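Long-range contacts in neural CELL adhesion molecule 1,140 KDA isoform (Homo sapiens, PDB 2VKW), which probably mediates adhesion between neural cells as a cell-surface receptor, its two tandem fibronectin type III domains forming part of the extracellular region: residues Ser111-Glu116 / Val180-Glu185; His142-Tyr147 / Lys155-Leu160. All coordinates share one frame; numbering follows the deposited sequence.

How the contacts relate
The first half of contact 1, 111-116, lies in the second fibronectin type III domain. The chain then runs through strand 126-131 to 142-147, which pairs with 155-160 in contact 2. Contact 2 closes a short loop of seven residues. The chain passes through strand 166-169 before 180-185 returns to meet 111-116 and closes the much longer loop of contact 1. Contact 2 therefore lies wholly within that longer loop, and the two do not cross. Contact 1 joins the two sheets of the sandwich face to face. Contact 2 pairs two strands within one sheet. Strands 142-149 and 177-186 are neighbours there, so the contacts touch through probable backbone hydrogen bonds.

Contact 1 (Ser111-Glu116 / Val180-Glu185); sequences SAPKLE and VYVVAE
Leu115 and Val182 meet through their branched ends. CD2 of Leu115 lies 3.7 Å from CG2 of Val182, and CD1 of Leu115 is at 4.0 Å from the same methyl. CG2 of Val182 thus faces the fork of the leucine. The valine torsion divides its work: CG1 is anti to the backbone N (chi1 -180°) and serves Pro113, while CG2 stands beside that N and serves Leu115.

Pro113 supplies the second apolar group. Pro113 CG comes within 3.9 Å of Val182 CG1, and Pro113 CD lies 3.9 Å from Ala184 CB. The ring therefore spans two alternate residues of strand 177-186, whose side chains point to the same side.

Backbone oxygens take part by van der Waals packing alone. Pro113 CG is 3.6 Å from the carbonyl O of Val182. The methyl CB of Ala184 lies 4.1 Å from the carbonyl O of Ser111. No hydrogen bond joins the two segments, as expected where they belong to different sheets.

Here strand 114-119 and the loop before it pack on the facing sheet, in the buried interior of a fibronectin type III beta sandwich. Residues 111-113 are loop and run into strand 114-119, the first strand of the domain. Ser111 is fixed separately, its OG hydrogen-bonded to the O of Asp134.

Other strands close round the contact. Leu115 also packs on Val128 and Leu130 of strand 126-131, the neighbour in its own sheet, and on Phe196 of strand 189-199 in the facing sheet. On the other flank of strand 177-186 is strand 142-149, which sends Tyr143 against Pro113 and Val145 against Val182.

Contact 2 (His142-Tyr147 / Lys155-Leu160); sequences HYLVRY and KPEIRL
Leu160 CD1 reaches Tyr143 CB at 3.6 Å and Val145 CG2 at 3.9 Å. Further along the same sheet face, Ile158 CD1 meets Tyr147 CE2. This face turns inward: Leu160 also packs on Leu130 and Val167 of the opposing sheet. On the other face, Leu144 CD2 packs on the aliphatic chain of Arg159, and the carboxylate of Glu157 packs beside the same leucine.

Val145 and Ile158 form an antiparallel hydrogen-bonded pair, bonded in both directions between their backbone N and O. Leu144 and Arg159 form the next, non-hydrogen-bonded pair. The two strands make a beta hairpin at the edge of the four-stranded sheet of the fibronectin type III sandwich, with 158-160 outermost in this chain.

Toward the hairpin's open end, His142 is held at edge and face. His142 ND1 donates to Leu160 O at 3.0 Å, with the oxygen close to the ring plane. The Arg159 guanidinium stacks on one ring face, with planes 13° apart. A bend at chi3 (80°) brings that guanidinium over the ring.

At the loop end, Lys155 CG lies over the Tyr147 ring, 4.1 Å from its centroid. Lys155 N donates to Tyr147 O. Arg146 NH1 makes a weak bond to Lys155 O. Lys155 O also accepts from a water oxygen at 2.6 Å, and the same water accepts from Tyr147 N.

Contact 1 (Ser111-Glu116 / Val180-Glu185)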
loop_
_atom_site.group_PDB
_atom_site.type_symbol
_atom_site.label_atom_id
_atom_site.label_comp_id
_atom_site.label_asym_id
_atom_site.label_seq_id
_atom_site.Cartn_x
_atom_site.Cartn_y
_atom_site.Cartn_z
ATOM N N SER A 111 9.983 -8.637 4.387
ATOM C CA SER A 111 8.715 -7.931 4.331
ATOM C C SER A 111 8.624 -7.500 2.865
ATOM O O SER A 111 9.635 -7.536 2.153
ATOM C CB SER A 111 8.732 -6.710 5.259
ATOM O OG SER A 111 9.532 -5.671 4.728
ATOM N N ALA A 112 7.426 -7.128 2.414
ATOM C CA ALA A 112 7.220 -6.709 1.033
ATOM C C ALA A 112 8.144 -5.554 0.669
ATOM O O ALA A 112 8.252 -4.581 1.408
ATOM C CB ALA A 112 5.759 -6.301 0.811
ATOM N N PRO A 113 8.831 -5.653 -0.475
ATOM C CA PRO A 113 9.737 -4.590 -0.898
ATOM C C PRO A 113 9.037 -3.275 -1.252
ATOM O O PRO A 113 7.828 -3.233 -1.494
ATOM C CB PRO A 113 10.465 -5.211 -2.090
ATOM C CG PRO A 113 9.471 -6.188 -2.623
ATOM C CD PRO A 113 8.930 -6.814 -1.374
ATOM N N LYS A 114 9.818 -2.202 -1.259
ATOM C CA LYS A 114 9.315 -0.876 -1.574
ATOM C C LYS A 114 9.653 -0.648 -3.043
ATOM O O LYS A 114 10.788 -0.880 -3.467
ATOM C CB LYS A 114 10.010 0.156 -0.678
ATOM C CG LYS A 114 9.270 1.471 -0.528
ATOM C CD LYS A 114 9.757 2.221 0.712
ATOM C CE LYS A 114 8.942 3.493 0.951
ATOM N NZ LYS A 114 9.229 4.110 2.285
ATOM N N LEU A 115 8.672 -0.194 -3.816
ATOM C CA LEU A 115 8.881 0.018 -5.243
ATOM C C LEU A 115 8.899 1.477 -5.695
ATOM O O LEU A 115 7.975 2.244 -5.425
ATOM C CB LEU A 115 7.817 -0.754 -6.020
ATOM C CG LEU A 115 7.813 -2.248 -5.694
ATOM C CD1 LEU A 115 6.631 -2.916 -6.362
ATOM C CD2 LEU A 115 9.133 -2.872 -6.157
ATOM N N GLU A 116 9.959 1.845 -6.405
ATOM C CA GLU A 116 10.112 3.202 -6.898
ATOM C C GLU A 116 10.341 3.188 -8.402
ATOM O O GLU A 116 11.447 2.927 -8.862
ATOM C CB GLU A 116 11.295 3.874 -6.205
ATOM C CG GLU A 116 11.407 5.355 -6.491
ATOM C CD GLU A 116 12.674 5.950 -5.918
ATOM O OE1 GLU A 116 13.633 6.151 -6.688
ATOM O OE2 GLU A 116 12.712 6.201 -4.692
ATOM N N VAL A 180 2.455 -4.531 -11.670
ATOM C CA VAL A 180 3.713 -5.203 -11.371
ATOM C C VAL A 180 3.728 -5.703 -9.932
ATOM O O VAL A 180 3.409 -4.950 -9.007
ATOM C CB VAL A 180 4.913 -4.235 -11.564
ATOM C CG1 VAL A 180 6.221 -4.944 -11.237
ATOM C CG2 VAL A 180 4.939 -3.705 -12.986
ATOM N N TYR A 181 4.096 -6.972 -9.751
ATOM C CA TYR A 181 4.193 -7.580 -8.424
ATOM C C TYR A 181 5.629 -8.034 -8.157
ATOM O O TYR A 181 6.230 -8.769 -8.946
ATOM C CB TYR A 181 3.239 -8.776 -8.289
ATOM C CG TYR A 181 1.783 -8.375 -8.246
ATOM C CD1 TYR A 181 1.141 -7.900 -9.387
ATOM C CD2 TYR A 181 1.059 -8.414 -7.050
ATOM C CE1 TYR A 181 -0.182 -7.470 -9.348
ATOM C CE2 TYR A 181 -0.274 -7.980 -6.999
ATOM C CZ TYR A 181 -0.882 -7.510 -8.159
ATOM O OH TYR A 181 -2.190 -7.082 -8.147
ATOM N N VAL A 182 6.185 -7.590 -7.041
ATOM C CA VAL A 182 7.546 -7.964 -6.714
ATOM C C VAL A 182 7.620 -8.671 -5.377
ATOM O O VAL A 182 7.094 -8.194 -4.371
ATOM C CB VAL A 182 8.469 -6.732 -6.691
ATOM C CG1 VAL A 182 9.895 -7.162 -6.347
ATOM C CG2 VAL A 182 8.427 -6.024 -8.050
ATOM N N VAL A 183 8.263 -9.830 -5.382
ATOM C CA VAL A 183 8.433 -10.620 -4.177
ATOM C C VAL A 183 9.898 -10.678 -3.785
ATOM O O VAL A 183 10.777 -10.869 -4.632
ATOM C CB VAL A 183 7.937 -12.068 -4.372
ATOM C CG1 VAL A 183 8.377 -12.953 -3.185
ATOM C CG2 VAL A 183 6.421 -12.074 -4.498
ATOM N N ALA A 184 10.145 -10.501 -2.492
ATOM C CA ALA A 184 11.483 -10.574 -1.926
ATOM C C ALA A 184 11.588 -11.977 -1.329
ATOM O O ALA A 184 10.692 -12.416 -0.605
ATOM C CB ALA A 184 11.649 -9.536 -0.840
ATOM N N GLU A 185 12.672 -12.681 -1.636
ATOM C CA GLU A 185 12.860 -14.036 -1.131
ATOM C C GLU A 185 14.241 -14.241 -0.525
ATOM O O GLU A 185 15.253 -13.919 -1.145
ATOM C CB GLU A 185 12.631 -15.054 -2.262
ATOM C CG GLU A 185 13.041 -16.495 -1.942
ATOM C CD GLU A 185 12.517 -17.510 -2.972
ATOM O OE1 GLU A 185 12.216 -17.107 -4.124
ATOM O OE2 GLU A 185 12.414 -18.714 -2.634
#

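Contact 2 (His142-Tyr147 / Lys155-Leu160)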
loop_
_atom_site.group_PDB
_atom_site.type_symbol
_atom_site.label_atom_id
_atom_site.label_comp_id
_atom_site.label_asym_id
_atom_site.label_seq_id
_atom_site.Cartn_x
_atom_site.Cartn_y
_atom_site.Cartn_z
ATOM N N HIS A 142 16.878 -13.374 -3.823
ATOM C CA HIS A 142 16.261 -13.137 -5.121
ATOM C C HIS A 142 14.978 -12.332 -5.100
ATOM O O HIS A 142 14.145 -12.491 -4.208
ATOM C CB HIS A 142 15.983 -14.470 -5.818
ATOM C CG HIS A 142 17.220 -15.223 -6.184
ATOM N ND1 HIS A 142 18.117 -14.762 -7.122
ATOM C CD2 HIS A 142 17.724 -16.390 -5.720
ATOM C CE1 HIS A 142 19.123 -15.614 -7.222
ATOM N NE2 HIS A 142 18.908 -16.611 -6.381
ATOM N N TYR A 143 14.832 -11.457 -6.089
ATOM C CA TYR A 143 13.625 -10.668 -6.237
ATOM C C TYR A 143 12.896 -11.316 -7.401
ATOM O O TYR A 143 13.490 -11.565 -8.446
ATOM C CB TYR A 143 13.948 -9.223 -6.592
ATOM C CG TYR A 143 14.375 -8.379 -5.428
ATOM C CD1 TYR A 143 13.463 -8.004 -4.448
ATOM C CD2 TYR A 143 15.688 -7.926 -5.319
ATOM C CE1 TYR A 143 13.842 -7.192 -3.390
ATOM C CE2 TYR A 143 16.082 -7.111 -4.261
ATOM C CZ TYR A 143 15.152 -6.743 -3.302
ATOM O OH TYR A 143 15.526 -5.906 -2.269
ATOM N N LEU A 144 11.621 -11.618 -7.209
ATOM C CA LEU A 144 10.823 -12.229 -8.257
ATOM C C LEU A 144 9.867 -11.155 -8.741
ATOM O O LEU A 144 9.222 -10.482 -7.936
ATOM C CB LEU A 144 10.051 -13.431 -7.704
ATOM C CG LEU A 144 10.920 -14.556 -7.123
ATOM C CD1 LEU A 144 10.040 -15.604 -6.446
ATOM C CD2 LEU A 144 11.744 -15.192 -8.237
ATOM N N VAL A 145 9.785 -10.997 -10.056
ATOM C CA VAL A 145 8.932 -9.986 -10.663
ATOM C C VAL A 145 7.899 -10.564 -11.631
ATOM O O VAL A 145 8.251 -11.237 -12.604
ATOM C CB VAL A 145 9.787 -8.938 -11.420
ATOM C CG1 VAL A 145 8.890 -7.896 -12.069
ATOM C CG2 VAL A 145 10.765 -8.265 -10.456
ATOM N N ARG A 146 6.626 -10.305 -11.336
ATOM C CA ARG A 146 5.500 -10.736 -12.164
ATOM C C ARG A 146 4.844 -9.455 -12.680
ATOM O O ARG A 146 4.563 -8.541 -11.897
ATOM C CB ARG A 146 4.473 -11.518 -11.336
ATOM C CG ARG A 146 4.721 -13.004 -11.228
ATOM C CD ARG A 146 4.430 -13.705 -12.545
ATOM N NE ARG A 146 4.506 -15.162 -12.427
ATOM C CZ ARG A 146 4.338 -16.004 -13.444
ATOM N NH1 ARG A 146 4.080 -15.539 -14.660
ATOM N NH2 ARG A 146 4.442 -17.313 -13.245
ATOM N N TYR A 147 4.606 -9.378 -13.986
ATOM C CA TYR A 147 3.985 -8.192 -14.553
ATOM C C TYR A 147 3.181 -8.553 -15.793
ATOM O O TYR A 147 3.430 -9.578 -16.418
ATOM C CB TYR A 147 5.056 -7.153 -14.889
ATOM C CG TYR A 147 5.790 -7.388 -16.191
ATOM C CD1 TYR A 147 5.456 -6.670 -17.337
ATOM C CD2 TYR A 147 6.826 -8.316 -16.276
ATOM C CE1 TYR A 147 6.134 -6.864 -18.534
ATOM C CE2 TYR A 147 7.514 -8.522 -17.479
ATOM C CZ TYR A 147 7.161 -7.787 -18.602
ATOM O OH TYR A 147 7.839 -7.973 -19.792
ATOM N N LYS A 155 3.251 -12.286 -18.205
ATOM C CA LYS A 155 4.505 -12.581 -18.876
ATOM C C LYS A 155 5.189 -13.562 -17.926
ATOM O O LYS A 155 4.789 -13.684 -16.774
ATOM C CB LYS A 155 5.349 -11.311 -19.018
ATOM C CG LYS A 155 4.766 -10.255 -19.946
ATOM C CD LYS A 155 4.947 -10.635 -21.407
ATOM C CE LYS A 155 4.609 -9.469 -22.330
ATOM N NZ LYS A 155 4.844 -9.781 -23.776
ATOM N N PRO A 156 6.219 -14.279 -18.391
ATOM C CA PRO A 156 6.872 -15.222 -17.475
ATOM C C PRO A 156 7.538 -14.500 -16.293
ATOM O O PRO A 156 7.961 -13.353 -16.417
ATOM C CB PRO A 156 7.890 -15.929 -18.378
ATOM C CG PRO A 156 7.292 -15.806 -19.754
ATOM C CD PRO A 156 6.790 -14.382 -19.744
ATOM N N GLU A 157 7.619 -15.170 -15.150
ATOM C CA GLU A 157 8.239 -14.585 -13.968
ATOM C C GLU A 157 9.709 -14.271 -14.244
ATOM O O GLU A 157 10.428 -15.079 -14.839
ATOM C CB GLU A 157 8.141 -15.552 -12.782
ATOM C CG GLU A 157 8.703 -14.997 -11.472
ATOM C CD GLU A 157 8.623 -15.993 -10.320
ATOM O OE1 GLU A 157 9.318 -17.030 -10.380
ATOM O OE2 GLU A 157 7.868 -15.741 -9.355
ATOM N N ILE A 158 10.143 -13.089 -13.814
ATOM C CA ILE A 158 11.525 -12.656 -13.989
ATOM C C ILE A 158 12.232 -12.734 -12.646
ATOM O O ILE A 158 11.895 -11.991 -11.728
ATOM C CB ILE A 158 11.616 -11.194 -14.454
ATOM C CG1 ILE A 158 10.869 -11.008 -15.770
ATOM C CG2 ILE A 158 13.074 -10.786 -14.606
ATOM C CD1 ILE A 158 10.819 -9.567 -16.221
ATOM N N ARG A 159 13.201 -13.630 -12.521
ATOM C CA ARG A 159 13.935 -13.744 -11.272
ATOM C C ARG A 159 15.218 -12.934 -11.401
ATOM O O ARG A 159 16.038 -13.199 -12.276
ATOM C CB ARG A 159 14.273 -15.201 -10.973
ATOM C CG ARG A 159 14.720 -15.418 -9.540
ATOM C CD ARG A 159 15.151 -16.844 -9.276
ATOM N NE ARG A 159 16.505 -17.094 -9.753
ATOM C CZ ARG A 159 17.309 -18.022 -9.244
ATOM N NH1 ARG A 159 16.888 -18.787 -8.242
ATOM N NH2 ARG A 159 18.535 -18.178 -9.727
ATOM N N LEU A 160 15.387 -11.940 -10.535
ATOM C CA LEU A 160 16.575 -11.094 -10.570
ATOM C C LEU A 160 17.709 -11.721 -9.761
ATOM O O LEU A 160 17.465 -12.396 -8.766
ATOM C CB LEU A 160 16.240 -9.708 -10.016
ATOM C CG LEU A 160 15.061 -9.020 -10.718
ATOM C CD1 LEU A 160 14.582 -7.842 -9.893
ATOM C CD2 LEU A 160 15.472 -8.578 -12.118
HETATM O O HOH W 1 5.964 -11.897 -15.343
#